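Local coordinates for putative 4-amino-4-deoxychorismate lyase (Thermus thermophilus, PDB 2ZGI), which binds pyridoxal 5'-phosphate and is probably a lyase, putatively acting on 4-amino-4-deoxychorismate, at residues D[22-30]-D[41-52]; D[54-65]-D[83-92]. All coordinates share one frame; numbering follows the deposited sequence. Where two conformers were deposited one is given.

Contact 1. Residues D[22-30]-D[41-52]; sequences ASVFTTLRA and HLARLRRHALAL. With PLP (pyridoxal-5'-phosphate), chain P; SO4 (sulfate ion), chain O.
Val24 wedges both methyls against helix 41-51: CG2 lies 3.8 Å from Ala49 CB, while CG1 meets Leu52 CD1, just past the helix end, at 3.7 Å. Leu45, its CG anti to the backbone N (chi1 -174°), lays CD1 on the strand backbone, 3.6 Å from Phe25 C. This packing is tight and buried, with strand and helix nearly antiparallel (165°). Farther along, Leu28 CG sits over one face of the His41 ring, 3.7 Å from its centroid, a CH-pi contact. Thr26 OG1, at the edge of that ring, shares a hydrogen bond with His41 ND1 (2.8 Å) and accepts another from Arg44 NH2, lying near the guanidinium plane. Arg44 NH1 donates to PLP O3P (2.6 Å), and water 1 links Thr27 O to PLP O2P. A leucine in place of Arg44 would probably leave this phosphate oxygen without its charged mate and Thr26 OG1 with one bond fewer. On the solvent side, away from the strand, exposed Arg47, through NE to O3 (2.7 Å), and the buried His48 ring, through NE2 to O4, hold a sulfate probably from the crystallisation liquor. Arg44, with Ser218, Ile183 and Thr184, belongs to the PLP site of this class-IV aminotransferase family member.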
loop_
_atom_site.group_PDB
_atom_site.type_symbol
_atom_site.label_atom_id
_atom_site.label_comp_id
_atom_site.label_asym_id
_atom_site.label_seq_id
_atom_site.Cartn_x
_atom_site.Cartn_y
_atom_site.Cartn_z
ATOM N N ALA D 22 9.577 -19.875 -14.934
ATOM C CA ALA D 22 10.905 -20.051 -14.318
ATOM C C ALA D 22 12.019 -19.954 -15.359
ATOM O O ALA D 22 12.543 -20.972 -15.850
ATOM C CB ALA D 22 10.962 -21.371 -13.543
ATOM N N SER D 23 12.340 -18.721 -15.762
ATOM C CA SER D 23 13.315 -18.468 -16.822
ATOM C C SER D 23 13.901 -17.094 -16.650
ATOM O O SER D 23 13.309 -16.221 -15.965
ATOM C CB SER D 23 12.667 -18.591 -18.219
ATOM O OG SER D 23 11.607 -17.639 -18.402
ATOM N N VAL D 24 15.088 -16.903 -17.226
ATOM C CA VAL D 24 15.656 -15.578 -17.416
ATOM C C VAL D 24 15.911 -15.424 -18.891
ATOM O O VAL D 24 15.998 -16.426 -19.629
ATOM C CB VAL D 24 16.950 -15.342 -16.544
ATOM C CG1 VAL D 24 16.612 -15.450 -15.101
ATOM C CG2 VAL D 24 18.032 -16.388 -16.874
ATOM N N PHE D 25 16.004 -14.183 -19.356
ATOM C CA PHE D 25 16.123 -13.961 -20.777
ATOM C C PHE D 25 16.801 -12.636 -21.034
ATOM O O PHE D 25 17.004 -11.832 -20.097
ATOM C CB PHE D 25 14.729 -14.055 -21.466
ATOM C CG PHE D 25 13.819 -12.854 -21.204
ATOM C CD1 PHE D 25 13.729 -11.824 -22.142
ATOM C CD2 PHE D 25 13.070 -12.756 -20.033
ATOM C CE1 PHE D 25 12.902 -10.714 -21.919
ATOM C CE2 PHE D 25 12.248 -11.644 -19.785
ATOM C CZ PHE D 25 12.148 -10.628 -20.721
ATOM N N THR D 26 17.174 -12.411 -22.290
ATOM C CA THR D 26 17.608 -11.106 -22.717
ATOM C C THR D 26 17.222 -10.908 -24.178
ATOM O O THR D 26 17.087 -11.880 -24.932
ATOM C CB THR D 26 19.125 -10.899 -22.478
ATOM O OG1 THR D 26 19.423 -9.502 -22.579
ATOM C CG2 THR D 26 19.982 -11.693 -23.523
ATOM N N THR D 27 17.017 -9.659 -24.577
ATOM C CA THR D 27 16.624 -9.374 -25.940
ATOM C C THR D 27 17.591 -8.355 -26.546
ATOM O O THR D 27 17.890 -7.312 -25.937
ATOM C CB THR D 27 15.152 -8.907 -26.052
ATOM O OG1 THR D 27 15.037 -7.565 -25.587
ATOM C CG2 THR D 27 14.262 -9.750 -25.234
ATOM N N LEU D 28 18.090 -8.673 -27.738
ATOM C CA LEU D 28 19.138 -7.903 -28.397
ATOM C C LEU D 28 18.649 -7.393 -29.727
ATOM O O LEU D 28 17.693 -7.943 -30.306
ATOM C CB LEU D 28 20.359 -8.768 -28.712
ATOM C CG LEU D 28 21.062 -9.567 -27.634
ATOM C CD1 LEU D 28 20.380 -10.912 -27.511
ATOM C CD2 LEU D 28 22.563 -9.719 -27.999
ATOM N N ARG D 29 19.327 -6.356 -30.225
ATOM C CA ARG D 29 19.119 -5.878 -31.584
ATOM C C ARG D 29 20.372 -6.186 -32.391
ATOM O O ARG D 29 21.471 -6.007 -31.879
ATOM C CB ARG D 29 18.837 -4.374 -31.594
ATOM C CG ARG D 29 18.245 -3.924 -32.913
ATOM C CD ARG D 29 17.743 -2.497 -32.868
ATOM N NE ARG D 29 18.805 -1.488 -32.872
ATOM C CZ ARG D 29 19.134 -0.758 -31.813
ATOM N NH1 ARG D 29 18.504 -0.946 -30.664
ATOM N NH2 ARG D 29 20.118 0.155 -31.907
ATOM N N ALA D 30 20.211 -6.682 -33.621
ATOM C CA ALA D 30 21.337 -6.834 -34.550
ATOM C C ALA D 30 21.131 -5.848 -35.673
ATOM O O ALA D 30 20.004 -5.704 -36.164
ATOM C CB ALA D 30 21.435 -8.269 -35.117
ATOM N N HIS D 41 25.123 -8.576 -22.984
ATOM C CA HIS D 41 23.891 -9.383 -22.877
ATOM C C HIS D 41 24.219 -10.768 -22.348
ATOM O O HIS D 41 23.506 -11.322 -21.494
ATOM C CB HIS D 41 23.187 -9.486 -24.237
ATOM C CG HIS D 41 22.425 -8.254 -24.600
ATOM N ND1 HIS D 41 21.146 -8.019 -24.147
ATOM C CD2 HIS D 41 22.756 -7.193 -25.366
ATOM C CE1 HIS D 41 20.719 -6.864 -24.623
ATOM N NE2 HIS D 41 21.682 -6.336 -25.359
ATOM N N LEU D 42 25.318 -11.350 -22.825
ATOM C CA LEU D 42 25.659 -12.699 -22.338
ATOM C C LEU D 42 26.145 -12.688 -20.886
ATOM O O LEU D 42 25.856 -13.596 -20.124
ATOM C CB LEU D 42 26.646 -13.410 -23.271
ATOM C CG LEU D 42 26.106 -13.638 -24.693
ATOM C CD1 LEU D 42 27.154 -14.335 -25.608
ATOM C CD2 LEU D 42 24.784 -14.420 -24.682
ATOM N N ALA D 43 26.882 -11.642 -20.520
ATOM C CA ALA D 43 27.303 -11.411 -19.133
ATOM C C ALA D 43 26.082 -11.262 -18.218
ATOM O O ALA D 43 25.977 -11.937 -17.200
ATOM C CB ALA D 43 28.159 -10.170 -19.057
ATOM N N ARG D 44 25.153 -10.385 -18.590
ATOM C CA ARG D 44 23.941 -10.217 -17.775
ATOM C C ARG D 44 23.131 -11.508 -17.643
ATOM O O ARG D 44 22.698 -11.863 -16.544
ATOM C CB ARG D 44 23.048 -9.110 -18.331
ATOM C CG ARG D 44 21.815 -8.863 -17.427
ATOM C CD ARG D 44 21.044 -7.619 -17.824
ATOM N NE ARG D 44 20.308 -7.867 -19.057
ATOM C CZ ARG D 44 19.594 -6.953 -19.709
ATOM N NH1 ARG D 44 19.507 -5.690 -19.246
ATOM N NH2 ARG D 44 18.985 -7.304 -20.841
ATOM N N LEU D 45 22.923 -12.197 -18.771
ATOM C CA LEU D 45 22.114 -13.416 -18.821
ATOM C C LEU D 45 22.690 -14.482 -17.897
ATOM O O LEU D 45 21.964 -15.117 -17.130
ATOM C CB LEU D 45 21.996 -13.940 -20.280
ATOM C CG LEU D 45 21.060 -15.128 -20.547
ATOM C CD1 LEU D 45 19.592 -14.749 -20.261
ATOM C CD2 LEU D 45 21.196 -15.706 -21.984
ATOM N N ARG D 46 24.011 -14.670 -17.943
ATOM C CA ARG D 46 24.664 -15.580 -16.994
ATOM C C ARG D 46 24.471 -15.131 -15.541
ATOM O O ARG D 46 24.266 -15.970 -14.671
ATOM C CB ARG D 46 26.172 -15.687 -17.292
ATOM C CG ARG D 46 26.970 -16.558 -16.330
ATOM C CD ARG D 46 28.412 -16.662 -16.843
ATOM N NE ARG D 46 29.064 -17.830 -16.266
ATOM C CZ ARG D 46 29.676 -17.853 -15.079
ATOM N NH1 ARG D 46 29.750 -16.750 -14.321
ATOM N NH2 ARG D 46 30.219 -18.993 -14.644
ATOM N N ARG D 47 24.572 -13.825 -15.289
ATOM C CA ARG D 47 24.430 -13.277 -13.928
ATOM C C ARG D 47 23.013 -13.516 -13.394
ATOM O O ARG D 47 22.821 -13.962 -12.273
ATOM C CB ARG D 47 24.721 -11.777 -13.904
ATOM C CG ARG D 47 26.210 -11.408 -13.753
ATOM C CD ARG D 47 26.400 -9.949 -13.360
ATOM N NE ARG D 47 25.791 -9.013 -14.310
ATOM C CZ ARG D 47 26.433 -8.494 -15.355
ATOM N NH1 ARG D 47 27.706 -8.831 -15.589
ATOM N NH2 ARG D 47 25.819 -7.635 -16.156
ATOM N N HIS D 48 22.026 -13.233 -14.234
ATOM C CA HIS D 48 20.636 -13.441 -13.880
ATOM C C HIS D 48 20.300 -14.922 -13.641
ATOM O O HIS D 48 19.680 -15.268 -12.619
ATOM C CB HIS D 48 19.755 -12.776 -14.944
ATOM C CG HIS D 48 19.797 -11.279 -14.870
ATOM N ND1 HIS D 48 18.977 -10.460 -15.614
ATOM C CD2 HIS D 48 20.551 -10.456 -14.103
ATOM C CE1 HIS D 48 19.236 -9.195 -15.323
ATOM N NE2 HIS D 48 20.199 -9.167 -14.415
ATOM N N ALA D 49 20.763 -15.799 -14.534
ATOM C CA ALA D 49 20.615 -17.245 -14.344
ATOM C C ALA D 49 21.243 -17.723 -13.039
ATOM O O ALA D 49 20.611 -18.422 -12.252
ATOM C CB ALA D 49 21.200 -18.025 -15.572
ATOM N N LEU D 50 22.490 -17.331 -12.780
ATOM C CA LEU D 50 23.138 -17.805 -11.555
ATOM C C LEU D 50 22.420 -17.298 -10.279
ATOM O O LEU D 50 22.304 -18.044 -9.293
ATOM C CB LEU D 50 24.662 -17.538 -11.553
ATOM C CG LEU D 50 25.572 -17.760 -12.801
ATOM C CD1 LEU D 50 27.053 -18.042 -12.462
ATOM C CD2 LEU D 50 25.071 -18.776 -13.900
ATOM N N ALA D 51 21.901 -16.067 -10.316
ATOM C CA ALA D 51 21.230 -15.478 -9.144
ATOM C C ALA D 51 19.951 -16.250 -8.774
ATOM O O ALA D 51 19.554 -16.307 -7.618
ATOM C CB ALA D 51 20.909 -13.988 -9.393
ATOM N N LEU D 52 19.347 -16.888 -9.767
ATOM C CA LEU D 52 18.046 -17.474 -9.616
ATOM C C LEU D 52 18.130 -19.003 -9.618
ATOM O O LEU D 52 17.121 -19.693 -9.792
ATOM C CB LEU D 52 17.136 -16.934 -10.731
ATOM C CG LEU D 52 16.868 -15.423 -10.533
ATOM C CD1 LEU D 52 15.899 -14.912 -11.539
ATOM C CD2 LEU D 52 16.357 -15.128 -9.132
HETATM N N1 PLP P . 12.895 -2.674 -18.179
HETATM C C2 PLP P . 12.424 -3.938 -18.198
HETATM C C2A PLP P . 11.347 -4.332 -17.228
HETATM C C3 PLP P . 12.921 -4.860 -19.125
HETATM O O3 PLP P . 12.414 -6.125 -19.107
HETATM C C4 PLP P . 13.938 -4.460 -20.000
HETATM C C4A PLP P . 14.572 -5.400 -21.004
HETATM C C5 PLP P . 14.426 -3.158 -19.933
HETATM C C6 PLP P . 13.871 -2.287 -18.996
HETATM C C5A PLP P . 15.497 -2.638 -20.870
HETATM O O4P PLP P . 16.777 -3.253 -20.724
HETATM P P PLP P . 17.891 -3.264 -21.874
HETATM O O1P PLP P . 18.307 -1.834 -22.113
HETATM O O2P PLP P . 17.303 -3.846 -23.140
HETATM O O3P PLP P . 18.899 -4.145 -21.211
HETATM S S SO4 O . 22.674 -6.883 -13.751
HETATM O O1 SO4 O . 22.461 -6.641 -12.319
HETATM O O2 SO4 O . 23.605 -5.930 -14.335
HETATM O O3 SO4 O . 23.202 -8.236 -13.967
HETATM O O4 SO4 O . 21.379 -6.696 -14.418
HETATM O O HOH W 1 17.348 -6.632 -23.333
HETATM O O HOH W 2 21.364 -5.262 -28.091
#

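Contact 2. Residues D[54-65]-D[83-92]; sequences LSYPGDEAFLED and FTVGEGVRLS
Phe62 puts one ring face against the aliphatic part of Arg90, whose CG lies 3.9 Å from the ring centroid in a CH-pi contact. Val85 CG2 comes to the edge of the same ring, 3.7 Å from Phe62 CZ. Phe83 meets it obliquely, ring centroids 4.9 Å apart and planes at 52°. Extended through its first two torsions (chi1 -170°) and then bent at chi3, Arg90 runs past Pro57 and Ala61, whose CB lies over one guanidinium face, to form a salt bridge with Asp65. That bridge is modelled very short, and its exact length is doubtful. Ser92 OG donates to Asp65 OD2 (2.7 Å), so this buried carboxylate is held by both a charge and a hydroxyl. At the other end Glu87 OE1 accepts from Ser55 N (3.3 Å, 148°), while Leu54 CD2 packs on Glu87 CG.

In the next shell, Tyr56 OH bonds to Asp59 OD1 across the helix start. Asn5 of the second subunit bonds to Arg90 N and Gly88 O, and a strand of that subunit pairs with Leu91 and Ser92, continuing the sheet across the interface. The arrangement is a helix packed on a beta hairpin whose two-residue loop is a type II turn from Gly86 to Val89, with Gly88 at positive phi.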
loop_
_atom_site.group_PDB
_atom_site.type_symbol
_atom_site.label_atom_id
_atom_site.label_comp_id
_atom_site.label_asym_id
_atom_site.label_seq_id
_atom_site.Cartn_x
_atom_site.Cartn_y
_atom_site.Cartn_z
ATOM N N LEU D 54 19.469 -21.067 -11.811
ATOM C CA LEU D 54 19.279 -21.752 -13.083
ATOM C C LEU D 54 20.625 -22.060 -13.754
ATOM O O LEU D 54 21.463 -21.167 -13.898
ATOM C CB LEU D 54 18.402 -20.903 -14.020
ATOM C CG LEU D 54 17.016 -20.456 -13.536
ATOM C CD1 LEU D 54 16.509 -19.341 -14.448
ATOM C CD2 LEU D 54 16.050 -21.608 -13.516
ATOM N N SER D 55 20.830 -23.315 -14.145
ATOM C CA SER D 55 22.014 -23.706 -14.937
ATOM C C SER D 55 22.177 -22.872 -16.199
ATOM O O SER D 55 21.256 -22.790 -17.016
ATOM C CB SER D 55 21.938 -25.174 -15.339
ATOM O OG SER D 55 21.776 -26.001 -14.207
ATOM N N TYR D 56 23.345 -22.256 -16.347
ATOM C CA TYR D 56 23.718 -21.509 -17.551
ATOM C C TYR D 56 24.332 -22.456 -18.589
ATOM O O TYR D 56 25.267 -23.173 -18.277
ATOM C CB TYR D 56 24.699 -20.385 -17.190
ATOM C CG TYR D 56 25.013 -19.491 -18.375
ATOM C CD1 TYR D 56 24.005 -18.758 -18.990
ATOM C CD2 TYR D 56 26.303 -19.421 -18.913
ATOM C CE1 TYR D 56 24.263 -17.951 -20.080
ATOM C CE2 TYR D 56 26.574 -18.613 -20.027
ATOM C CZ TYR D 56 25.532 -17.885 -20.608
ATOM O OH TYR D 56 25.732 -17.073 -21.706
ATOM N N PRO D 57 23.811 -22.478 -19.827
ATOM C CA PRO D 57 24.344 -23.472 -20.788
ATOM C C PRO D 57 25.672 -23.106 -21.487
ATOM O O PRO D 57 26.201 -23.906 -22.289
ATOM C CB PRO D 57 23.217 -23.603 -21.801
ATOM C CG PRO D 57 22.577 -22.254 -21.790
ATOM C CD PRO D 57 22.600 -21.827 -20.336
ATOM N N GLY D 58 26.214 -21.929 -21.173
ATOM C CA GLY D 58 27.506 -21.513 -21.682
ATOM C C GLY D 58 27.387 -20.605 -22.876
ATOM O O GLY D 58 26.407 -20.669 -23.639
ATOM N N ASP D 59 28.398 -19.763 -23.041
ATOM C CA ASP D 59 28.458 -18.849 -24.156
ATOM C C ASP D 59 28.574 -19.584 -25.482
ATOM O O ASP D 59 27.900 -19.226 -26.433
ATOM C CB ASP D 59 29.601 -17.850 -23.962
ATOM C CG ASP D 59 29.319 -16.860 -22.854
ATOM O OD1 ASP D 59 28.132 -16.662 -22.539
ATOM O OD2 ASP D 59 30.266 -16.293 -22.275
ATOM N N GLU D 60 29.405 -20.622 -25.553
ATOM C CA GLU D 60 29.609 -21.291 -26.851
ATOM C C GLU D 60 28.317 -21.801 -27.484
ATOM O O GLU D 60 28.113 -21.631 -28.689
ATOM C CB GLU D 60 30.657 -22.416 -26.801
ATOM C CG GLU D 60 31.650 -22.399 -27.978
ATOM C CD GLU D 60 31.017 -22.550 -29.378
ATOM O OE1 GLU D 60 31.082 -23.681 -29.951
ATOM O OE2 GLU D 60 30.478 -21.547 -29.929
ATOM N N ALA D 61 27.445 -22.396 -26.662
ATOM C CA ALA D 61 26.189 -22.954 -27.123
ATOM C C ALA D 61 25.313 -21.846 -27.703
ATOM O O ALA D 61 24.699 -22.008 -28.765
ATOM C CB ALA D 61 25.478 -23.692 -25.978
ATOM N N PHE D 62 25.303 -20.709 -27.015
ATOM C CA PHE D 62 24.532 -19.561 -27.452
ATOM C C PHE D 62 25.139 -18.939 -28.697
ATOM O O PHE D 62 24.426 -18.497 -29.575
ATOM C CB PHE D 62 24.431 -18.534 -26.325
ATOM C CG PHE D 62 23.209 -18.713 -25.462
ATOM C CD1 PHE D 62 21.928 -18.706 -26.037
ATOM C CD2 PHE D 62 23.330 -18.862 -24.088
ATOM C CE1 PHE D 62 20.786 -18.859 -25.249
ATOM C CE2 PHE D 62 22.180 -19.015 -23.275
ATOM C CZ PHE D 62 20.909 -18.998 -23.865
ATOM N N LEU D 63 26.468 -18.932 -28.764
ATOM C CA LEU D 63 27.184 -18.408 -29.932
ATOM C C LEU D 63 27.021 -19.318 -31.146
ATOM O O LEU D 63 26.997 -18.832 -32.280
ATOM C CB LEU D 63 28.665 -18.213 -29.622
ATOM C CG LEU D 63 29.038 -17.164 -28.575
ATOM C CD1 LEU D 63 30.482 -17.425 -28.074
ATOM C CD2 LEU D 63 28.900 -15.749 -29.089
ATOM N N GLU D 64 26.924 -20.626 -30.905
ATOM C CA GLU D 64 26.528 -21.601 -31.930
ATOM C C GLU D 64 25.125 -21.295 -32.453
ATOM O O GLU D 64 24.898 -21.197 -33.652
ATOM C CB GLU D 64 26.498 -22.979 -31.298
ATOM C CG GLU D 64 27.020 -24.105 -32.135
ATOM C CD GLU D 64 27.356 -25.310 -31.260
ATOM O OE1 GLU D 64 28.494 -25.376 -30.743
ATOM O OE2 GLU D 64 26.464 -26.160 -31.058
ATOM N N ASP D 65 24.183 -21.134 -31.532
ATOM C CA ASP D 65 22.826 -20.712 -31.898
ATOM C C ASP D 65 22.846 -19.448 -32.724
ATOM O O ASP D 65 22.128 -19.335 -33.735
ATOM C CB ASP D 65 21.979 -20.467 -30.647
ATOM C CG ASP D 65 21.643 -21.745 -29.923
ATOM O OD1 ASP D 65 21.883 -22.841 -30.500
ATOM O OD2 ASP D 65 21.113 -21.658 -28.789
ATOM N N PHE D 83 17.377 -14.562 -26.198
ATOM C CA PHE D 83 18.061 -15.703 -25.613
ATOM C C PHE D 83 17.403 -15.965 -24.272
ATOM O O PHE D 83 17.322 -15.074 -23.452
ATOM C CB PHE D 83 19.548 -15.404 -25.352
ATOM C CG PHE D 83 20.396 -15.212 -26.599
ATOM C CD1 PHE D 83 20.293 -16.075 -27.688
ATOM C CD2 PHE D 83 21.381 -14.230 -26.626
ATOM C CE1 PHE D 83 21.112 -15.912 -28.814
ATOM C CE2 PHE D 83 22.217 -14.069 -27.754
ATOM C CZ PHE D 83 22.068 -14.907 -28.841
ATOM N N THR D 84 16.935 -17.185 -24.049
ATOM C CA THR D 84 16.177 -17.510 -22.832
ATOM C C THR D 84 16.806 -18.742 -22.180
ATOM O O THR D 84 17.094 -19.732 -22.869
ATOM C CB THR D 84 14.686 -17.776 -23.145
ATOM O OG1 THR D 84 14.178 -16.701 -23.932
ATOM C CG2 THR D 84 13.844 -17.903 -21.862
ATOM N N VAL D 85 17.018 -18.656 -20.875
ATOM C CA VAL D 85 17.505 -19.750 -20.056
ATOM C C VAL D 85 16.462 -20.258 -19.036
ATOM O O VAL D 85 15.904 -19.485 -18.234
ATOM C CB VAL D 85 18.783 -19.335 -19.291
ATOM C CG1 VAL D 85 19.245 -20.443 -18.377
ATOM C CG2 VAL D 85 19.914 -18.953 -20.289
ATOM N N GLY D 86 16.221 -21.563 -19.059
ATOM C CA GLY D 86 15.585 -22.248 -17.936
ATOM C C GLY D 86 16.330 -23.556 -17.722
ATOM O O GLY D 86 17.254 -23.882 -18.499
ATOM N N GLU D 87 15.950 -24.291 -16.681
ATOM C CA GLU D 87 16.438 -25.677 -16.487
ATOM C C GLU D 87 16.105 -26.576 -17.685
ATOM O O GLU D 87 14.932 -26.770 -18.020
ATOM C CB GLU D 87 15.892 -26.274 -15.194
ATOM C CG GLU D 87 16.290 -25.536 -13.931
ATOM C CD GLU D 87 17.813 -25.349 -13.733
ATOM O OE1 GLU D 87 18.618 -25.701 -14.621
ATOM O OE2 GLU D 87 18.205 -24.834 -12.658
ATOM N N GLY D 88 17.151 -27.077 -18.346
ATOM C CA GLY D 88 17.027 -27.909 -19.556
ATOM C C GLY D 88 16.548 -27.123 -20.770
ATOM O O GLY D 88 16.037 -27.693 -21.738
ATOM N N VAL D 89 16.683 -25.809 -20.726
ATOM C CA VAL D 89 16.176 -24.993 -21.813
ATOM C C VAL D 89 17.201 -23.961 -22.180
ATOM O O VAL D 89 17.629 -23.163 -21.331
ATOM C CB VAL D 89 14.877 -24.212 -21.450
ATOM C CG1 VAL D 89 14.549 -23.172 -22.552
ATOM C CG2 VAL D 89 13.712 -25.163 -21.237
ATOM N N ARG D 90 17.598 -24.036 -23.442
ATOM C CA ARG D 90 18.366 -23.001 -24.087
ATOM C C ARG D 90 17.545 -22.595 -25.301
ATOM O O ARG D 90 17.411 -23.355 -26.263
ATOM C CB ARG D 90 19.736 -23.539 -24.494
ATOM C CG ARG D 90 20.710 -22.482 -24.966
ATOM C CD ARG D 90 22.073 -23.102 -25.164
ATOM N NE ARG D 90 21.992 -24.268 -26.038
ATOM C CZ ARG D 90 22.271 -24.225 -27.332
ATOM N NH1 ARG D 90 22.660 -23.083 -27.861
ATOM N NH2 ARG D 90 22.177 -25.308 -28.091
ATOM N N LEU D 91 16.975 -21.406 -25.249
ATOM C CA LEU D 91 16.148 -20.967 -26.328
ATOM C C LEU D 91 16.826 -19.764 -26.968
ATOM O O LEU D 91 17.284 -18.857 -26.268
ATOM C CB LEU D 91 14.755 -20.681 -25.764
ATOM C CG LEU D 91 13.420 -20.896 -26.484
ATOM C CD1 LEU D 91 13.289 -22.192 -27.276
ATOM C CD2 LEU D 91 12.317 -20.814 -25.413
ATOM N N SER D 92 16.954 -19.797 -28.291
ATOM C CA SER D 92 17.566 -18.722 -29.058
ATOM C C SER D 92 16.705 -18.514 -30.283
ATOM O O SER D 92 16.331 -19.484 -30.983
ATOM C CB SER D 92 19.013 -19.068 -29.451
ATOM O OG SER D 92 19.777 -19.377 -28.287
HETATM O O HOH W 3 20.148 -24.077 -18.722
HETATM O O HOH W 4 18.877 -23.402 -28.771
#

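How the contacts relate
Both contacts lay a helix on the same antiparallel sheet: contact 1 uses strand 24-31 and contact 2 its neighbour 78-86 with the outer strand 89-96. Val24 with Val85 and Thr26 with Phe83 pair through the strand backbones, and the consecutive helices 38-51 and 59-72 meet where Leu45 touches Phe62. Contact 1 lies nearer the chain centre and grades from apolar packing to a cofactor phosphate. Contact 2 lies farther out, with a buried aromatic and salt-bridged centre but exposed Glu87 at its turn, facing exposed Ser55. Arg44 faces a bound phosphate, whereas Arg90 is matched by a carboxylate of the protein, close to the second subunit.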